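Local coordinates for protein adhesin (Neisseria meningitidis, PDB 5MY7) that inhibits lysozyme and probably also contributes to adhesion of the bacterium, at residues V34-Q39 and V44-G49; A61-K66 and I107-P112. All blocks are in the same frame, centred on the assembly; numbering follows the deposited sequence.

Contact 1 of 2, residues V34-Q39 and V44-G49; sequences VSYVCQ and VKVTYG
Two tyrosine rings, Tyr-36 and Tyr-48, reach toward each other from neighbouring strands and meet through their hydroxyls, while each ring rests on a valine of its own strand. One face of the Tyr-36 ring carries Val-34 CG1, offset toward the rim; at its edge, in plane, lies the carbonyl oxygen of Val-44, 3.5 Å from Tyr-36 CD1. The Tyr-48 ring receives Val-46 CG1 on one face, and at its edge come the Tyr-36 hydroxyl and Val-34 CG2. The hydroxyl of Tyr-48 donates to that of Tyr-36, OH to OH 2.8 Å, a bond that pairs two hydroxyls of buried residues. With CG anti to the carbonyl carbon in both (chi1 -57° and -56°), the two rings are carried toward each other from opposite directions. Val-46 CG2 meets the Tyr-36 ring obliquely, 3.8 Å from CE1.

The backbone beneath is an antiparallel beta hairpin formed by strands 31-37 and 43-50. Val-34 with Val-46 and Tyr-36 with Val-44 are hydrogen-bonded pairs flanking the non-hydrogen-bonded pair Ser-35 and Lys-45. Val-34 N gives a nearly straight bond to Val-46 O (2.9 Å, 169° at the hydrogen), and Val-46 N returns one to Val-34 O. In the pair nearer the turn, the hydrogen bond from Val-44 N to Tyr-36 O is longer, 3.2 Å, its donor tilted from the carbonyl plane. Past the last pair, Cys-38 SG packs 4.1 Å from Val-44 CG1, and its disulfide to Cys-121 ties this end of the hairpin to strand 116-121. Ser-35 and Lys-45 are exposed, Ser-35 OG lying 3.9 Å from Lys-45 CG.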
loop_
_atom_site.group_PDB
_atom_site.type_symbol
_atom_site.label_atom_id
_atom_site.label_comp_id
_atom_site.label_asym_id
_atom_site.label_seq_id
_atom_site.Cartn_x
_atom_site.Cartn_y
_atom_site.Cartn_z
ATOM N N VAL A 34 -4.438 -6.272 5.865
ATOM C CA VAL A 34 -3.427 -6.073 6.910
ATOM C C VAL A 34 -3.746 -4.754 7.650
ATOM O O VAL A 34 -4.036 -3.717 6.996
ATOM C CB VAL A 34 -1.963 -6.028 6.351
ATOM C CG1 VAL A 34 -0.948 -5.841 7.469
ATOM C CG2 VAL A 34 -1.685 -7.274 5.545
ATOM N N SER A 35 -3.720 -4.801 9.003
ATOM C CA SER A 35 -3.860 -3.589 9.829
ATOM C C SER A 35 -2.497 -3.124 10.314
ATOM O O SER A 35 -1.686 -3.958 10.752
ATOM C CB SER A 35 -4.807 -3.863 11.039
ATOM O OG SER A 35 -6.103 -4.140 10.549
ATOM N N TYR A 36 -2.255 -1.808 10.208
ATOM C CA TYR A 36 -0.968 -1.164 10.530
ATOM C C TYR A 36 -1.057 -0.088 11.607
ATOM O O TYR A 36 -2.117 0.552 11.750
ATOM C CB TYR A 36 -0.361 -0.491 9.283
ATOM C CG TYR A 36 -0.135 -1.418 8.097
ATOM C CD1 TYR A 36 -1.133 -1.652 7.186
ATOM C CD2 TYR A 36 1.123 -2.014 7.872
ATOM C CE1 TYR A 36 -0.933 -2.513 6.087
ATOM C CE2 TYR A 36 1.348 -2.867 6.809
ATOM C CZ TYR A 36 0.302 -3.120 5.908
ATOM O OH TYR A 36 0.482 -3.949 4.819
ATOM N N VAL A 37 0.054 0.096 12.356
ATOM C CA VAL A 37 0.275 1.253 13.274
ATOM C C VAL A 37 1.510 1.993 12.710
ATOM O O VAL A 37 2.574 1.377 12.396
ATOM C CB VAL A 37 0.427 0.810 14.752
ATOM C CG1 VAL A 37 -0.811 0.124 15.234
ATOM C CG2 VAL A 37 1.605 -0.112 14.953
ATOM N N CYS A 38 1.378 3.316 12.628
ATOM C CA CYS A 38 2.370 4.198 12.009
ATOM C C CYS A 38 2.876 5.258 12.987
ATOM O O CYS A 38 2.471 5.279 14.190
ATOM C CB CYS A 38 1.744 4.852 10.770
ATOM S SG CYS A 38 0.805 3.764 9.659
ATOM N N GLN A 39 3.764 6.142 12.505
ATOM C CA GLN A 39 4.206 7.332 13.295
ATOM C C GLN A 39 3.019 8.182 13.761
ATOM O O GLN A 39 1.984 8.239 13.045
ATOM C CB GLN A 39 5.117 8.217 12.456
ATOM C CG GLN A 39 6.562 7.971 12.693
ATOM C CD GLN A 39 7.435 8.964 11.964
ATOM O OE1 GLN A 39 7.091 10.144 11.829
ATOM N NE2 GLN A 39 8.588 8.495 11.506
ATOM N N VAL A 44 -4.044 2.425 9.937
ATOM C CA VAL A 44 -4.644 2.222 8.614
ATOM C C VAL A 44 -4.786 0.729 8.290
ATOM O O VAL A 44 -3.866 -0.067 8.610
ATOM C CB VAL A 44 -3.830 3.007 7.503
ATOM C CG1 VAL A 44 -2.388 2.498 7.332
ATOM C CG2 VAL A 44 -4.572 2.995 6.158
ATOM N N LYS A 45 -5.903 0.384 7.630
ATOM C CA LYS A 45 -6.181 -0.965 7.170
ATOM C C LYS A 45 -6.084 -0.972 5.639
ATOM O O LYS A 45 -6.790 -0.177 4.960
ATOM C CB LYS A 45 -7.586 -1.385 7.628
ATOM C CG LYS A 45 -7.967 -2.833 7.444
ATOM C CD LYS A 45 -9.322 -3.164 8.127
ATOM C CE LYS A 45 -10.528 -2.403 7.509
ATOM N NZ LYS A 45 -10.731 -2.417 5.982
ATOM N N VAL A 46 -5.289 -1.906 5.102
ATOM C CA VAL A 46 -5.077 -2.000 3.640
ATOM C C VAL A 46 -5.413 -3.393 3.152
ATOM O O VAL A 46 -4.987 -4.392 3.744
ATOM C CB VAL A 46 -3.593 -1.682 3.232
ATOM C CG1 VAL A 46 -3.415 -1.689 1.692
ATOM C CG2 VAL A 46 -3.168 -0.343 3.826
ATOM N N THR A 47 -6.191 -3.452 2.058
ATOM C CA THR A 47 -6.587 -4.677 1.383
ATOM C C THR A 47 -5.839 -4.799 0.051
ATOM O O THR A 47 -5.897 -3.870 -0.768
ATOM C CB THR A 47 -8.111 -4.740 1.188
ATOM O OG1 THR A 47 -8.757 -4.672 2.472
ATOM C CG2 THR A 47 -8.528 -6.047 0.452
ATOM N N TYR A 48 -5.124 -5.915 -0.120
ATOM C CA TYR A 48 -4.374 -6.205 -1.326
ATOM C C TYR A 48 -5.106 -7.237 -2.167
ATOM O O TYR A 48 -5.552 -8.298 -1.644
ATOM C CB TYR A 48 -2.956 -6.700 -0.995
ATOM C CG TYR A 48 -2.153 -5.745 -0.121
ATOM C CD1 TYR A 48 -1.458 -4.664 -0.685
ATOM C CD2 TYR A 48 -2.115 -5.862 1.275
ATOM C CE1 TYR A 48 -0.751 -3.761 0.091
ATOM C CE2 TYR A 48 -1.391 -4.970 2.051
ATOM C CZ TYR A 48 -0.723 -3.910 1.463
ATOM O OH TYR A 48 0.009 -3.000 2.224
ATOM N N GLY A 49 -5.208 -6.944 -3.477
ATOM C CA GLY A 49 -5.687 -7.924 -4.460
ATOM C C GLY A 49 -4.573 -8.731 -5.100
ATOM O O GLY A 49 -3.503 -8.186 -5.423
#

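Contact 2 of 2, residues A61-K66 and I107-P112; sequences AVINGK and IMITAP
With CG1 anti to its carbonyl carbon (chi1 -57°) and the chain then extended to CD1 (chi2 171°), Ile-109 offers two different methyls to the strand facing it. CD1, at the end of the longer branch, meets the CB of Ala-61, and CG2, on the short branch, faces the end of Ile-63. The latter residue has nearly the same torsions, chi1 -58° and a trans chi2, which carry its own CD1 toward Ile-109. Ala-61 CB lies 4.2 Å from Ile-109 CD1. Ile-63 CD1 is 4.5 Å from Ile-109 CG2, a looser touch. The bonds from CA to CB of all three residues are directed toward the opposite segment, yet the nearest backbones, at Ala-61 and Ile-109, remain 9.3 Å apart between CA atoms.

That spacing reflects packing between two four-stranded antiparallel sheets: strand 56-63 belongs to one, strand 107-110 to the other, and the contact is made by apolar side chains without a hydrogen bond. Tyr-90 touches both Ile-63 and Ile-109, while Phe-118 and Leu-92 also pack on Ile-109. Past Ile-63 the chain reverses in a type I' beta turn through Asn-64 and Gly-65, both with positive phi. The turn is closed by two backbone hydrogen bonds, Ile-63 N to Lys-66 O (2.9 Å) and Lys-66 N to Ile-63 O (3.0 Å), leading into the next strand, 66-71.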
loop_
_atom_site.group_PDB
_atom_site.type_symbol
_atom_site.label_atom_id
_atom_site.label_comp_id
_atom_site.label_asym_id
_atom_site.label_seq_id
_atom_site.Cartn_x
_atom_site.Cartn_y
_atom_site.Cartn_z
ATOM N N ALA A 61 -6.841 1.333 0.680
ATOM C CA ALA A 61 -6.643 1.825 2.083
ATOM C C ALA A 61 -7.869 2.650 2.465
ATOM O O ALA A 61 -8.397 3.432 1.648
ATOM C CB ALA A 61 -5.414 2.737 2.131
ATOM N N VAL A 62 -8.337 2.492 3.709
ATOM C CA VAL A 62 -9.446 3.329 4.166
ATOM C C VAL A 62 -8.833 4.579 4.834
ATOM O O VAL A 62 -8.128 4.459 5.845
ATOM C CB VAL A 62 -10.369 2.548 5.143
ATOM C CG1 VAL A 62 -11.474 3.480 5.590
ATOM C CG2 VAL A 62 -10.929 1.318 4.423
ATOM N N ILE A 63 -9.050 5.760 4.237
ATOM C CA ILE A 63 -8.439 7.022 4.677
ATOM C C ILE A 63 -9.611 7.996 4.942
ATOM O O ILE A 63 -10.460 8.235 4.035
ATOM C CB ILE A 63 -7.425 7.588 3.637
ATOM C CG1 ILE A 63 -6.321 6.541 3.389
ATOM C CG2 ILE A 63 -6.886 8.947 4.133
ATOM C CD1 ILE A 63 -5.387 6.941 2.229
ATOM N N ASN A 64 -9.746 8.472 6.174
ATOM C CA ASN A 64 -10.973 9.268 6.605
ATOM C C ASN A 64 -12.279 8.608 6.239
ATOM O O ASN A 64 -13.266 9.256 5.834
ATOM C CB ASN A 64 -10.881 10.644 5.986
ATOM C CG ASN A 64 -9.672 11.425 6.482
ATOM O OD1 ASN A 64 -8.935 12.057 5.710
ATOM N ND2 ASN A 64 -9.454 11.394 7.767
ATOM N N GLY A 65 -12.341 7.302 6.432
ATOM C CA GLY A 65 -13.578 6.613 6.181
ATOM C C GLY A 65 -13.904 6.282 4.755
ATOM O O GLY A 65 -14.872 5.562 4.522
ATOM N N LYS A 66 -13.030 6.668 3.802
ATOM C CA LYS A 66 -13.247 6.458 2.391
ATOM C C LYS A 66 -12.238 5.439 1.846
ATOM O O LYS A 66 -11.005 5.507 2.123
ATOM C CB LYS A 66 -13.114 7.775 1.645
ATOM C CG LYS A 66 -13.252 7.585 0.127
ATOM C CD LYS A 66 -13.128 8.857 -0.686
ATOM C CE LYS A 66 -13.236 8.626 -2.185
ATOM N NZ LYS A 66 -14.542 8.000 -2.581
ATOM N N ILE A 107 5.016 -0.405 5.366
ATOM C CA ILE A 107 4.468 0.454 4.297
ATOM C C ILE A 107 4.618 1.940 4.603
ATOM O O ILE A 107 4.853 2.345 5.768
ATOM C CB ILE A 107 2.971 0.148 3.951
ATOM C CG1 ILE A 107 1.960 0.692 5.000
ATOM C CG2 ILE A 107 2.736 -1.319 3.652
ATOM C CD1 ILE A 107 0.494 0.668 4.524
ATOM N N MET A 108 4.466 2.760 3.569
ATOM C CA MET A 108 4.231 4.214 3.704
ATOM C C MET A 108 3.199 4.655 2.693
ATOM O O MET A 108 3.057 3.986 1.636
ATOM C CB MET A 108 5.513 5.007 3.569
ATOM C CG MET A 108 6.193 4.835 2.193
ATOM S SD MET A 108 7.814 5.621 2.052
ATOM C CE MET A 108 8.907 4.907 3.222
ATOM N N ILE A 109 2.447 5.729 3.001
ATOM C CA ILE A 109 1.461 6.308 2.065
ATOM C C ILE A 109 1.697 7.817 1.991
ATOM O O ILE A 109 1.746 8.536 3.025
ATOM C CB ILE A 109 -0.012 6.026 2.467
ATOM C CG1 ILE A 109 -0.282 4.506 2.605
ATOM C CG2 ILE A 109 -0.984 6.623 1.459
ATOM C CD1 ILE A 109 -1.634 4.119 3.198
ATOM N N THR A 110 1.829 8.305 0.728
ATOM C CA THR A 110 2.031 9.693 0.428
ATOM C C THR A 110 0.747 10.263 -0.189
ATOM O O THR A 110 0.111 9.626 -1.029
ATOM C CB THR A 110 3.246 9.865 -0.532
ATOM O OG1 THR A 110 4.426 9.297 0.049
ATOM C CG2 THR A 110 3.517 11.323 -0.791
ATOM N N ALA A 111 0.384 11.478 0.247
ATOM C CA ALA A 111 -0.797 12.177 -0.264
ATOM C C ALA A 111 -0.518 12.858 -1.625
ATOM O O ALA A 111 0.659 12.987 -2.034
ATOM C CB ALA A 111 -1.245 13.191 0.773
ATOM N N PRO A 112 -1.561 13.311 -2.325
ATOM C CA PRO A 112 -1.360 14.023 -3.613
ATOM C C PRO A 112 -0.442 15.252 -3.534
ATOM O O PRO A 112 0.160 15.630 -4.560
ATOM C CB PRO A 112 -2.772 14.433 -3.994
ATOM C CG PRO A 112 -3.637 13.372 -3.425
ATOM C CD PRO A 112 -2.985 13.007 -2.082
#

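Contact 1 pairs an edge strand with its neighbour in one sheet, whereas contact 2 joins that sheet to the second across the core; their centres lie about 9 Å apart. Strands 43-50 and 56-63 are neighbours in the first sheet, and Val-44 packs on Ala-61, linking the two contacts laterally. The more direct connection is Ile-107: its CG2 lies 3.5 Å from Tyr-48 OH and 3.7 Å from Tyr-36 OH, and its CD1 is 3.9 Å from Val-46 CG2. The tyrosine pair of contact 1 is therefore packed against strand 107-110, which supplies Ile-109 to contact 2. The bound sodium ion, about 9 Å from the side chain of Ile-63, takes no part in this packing.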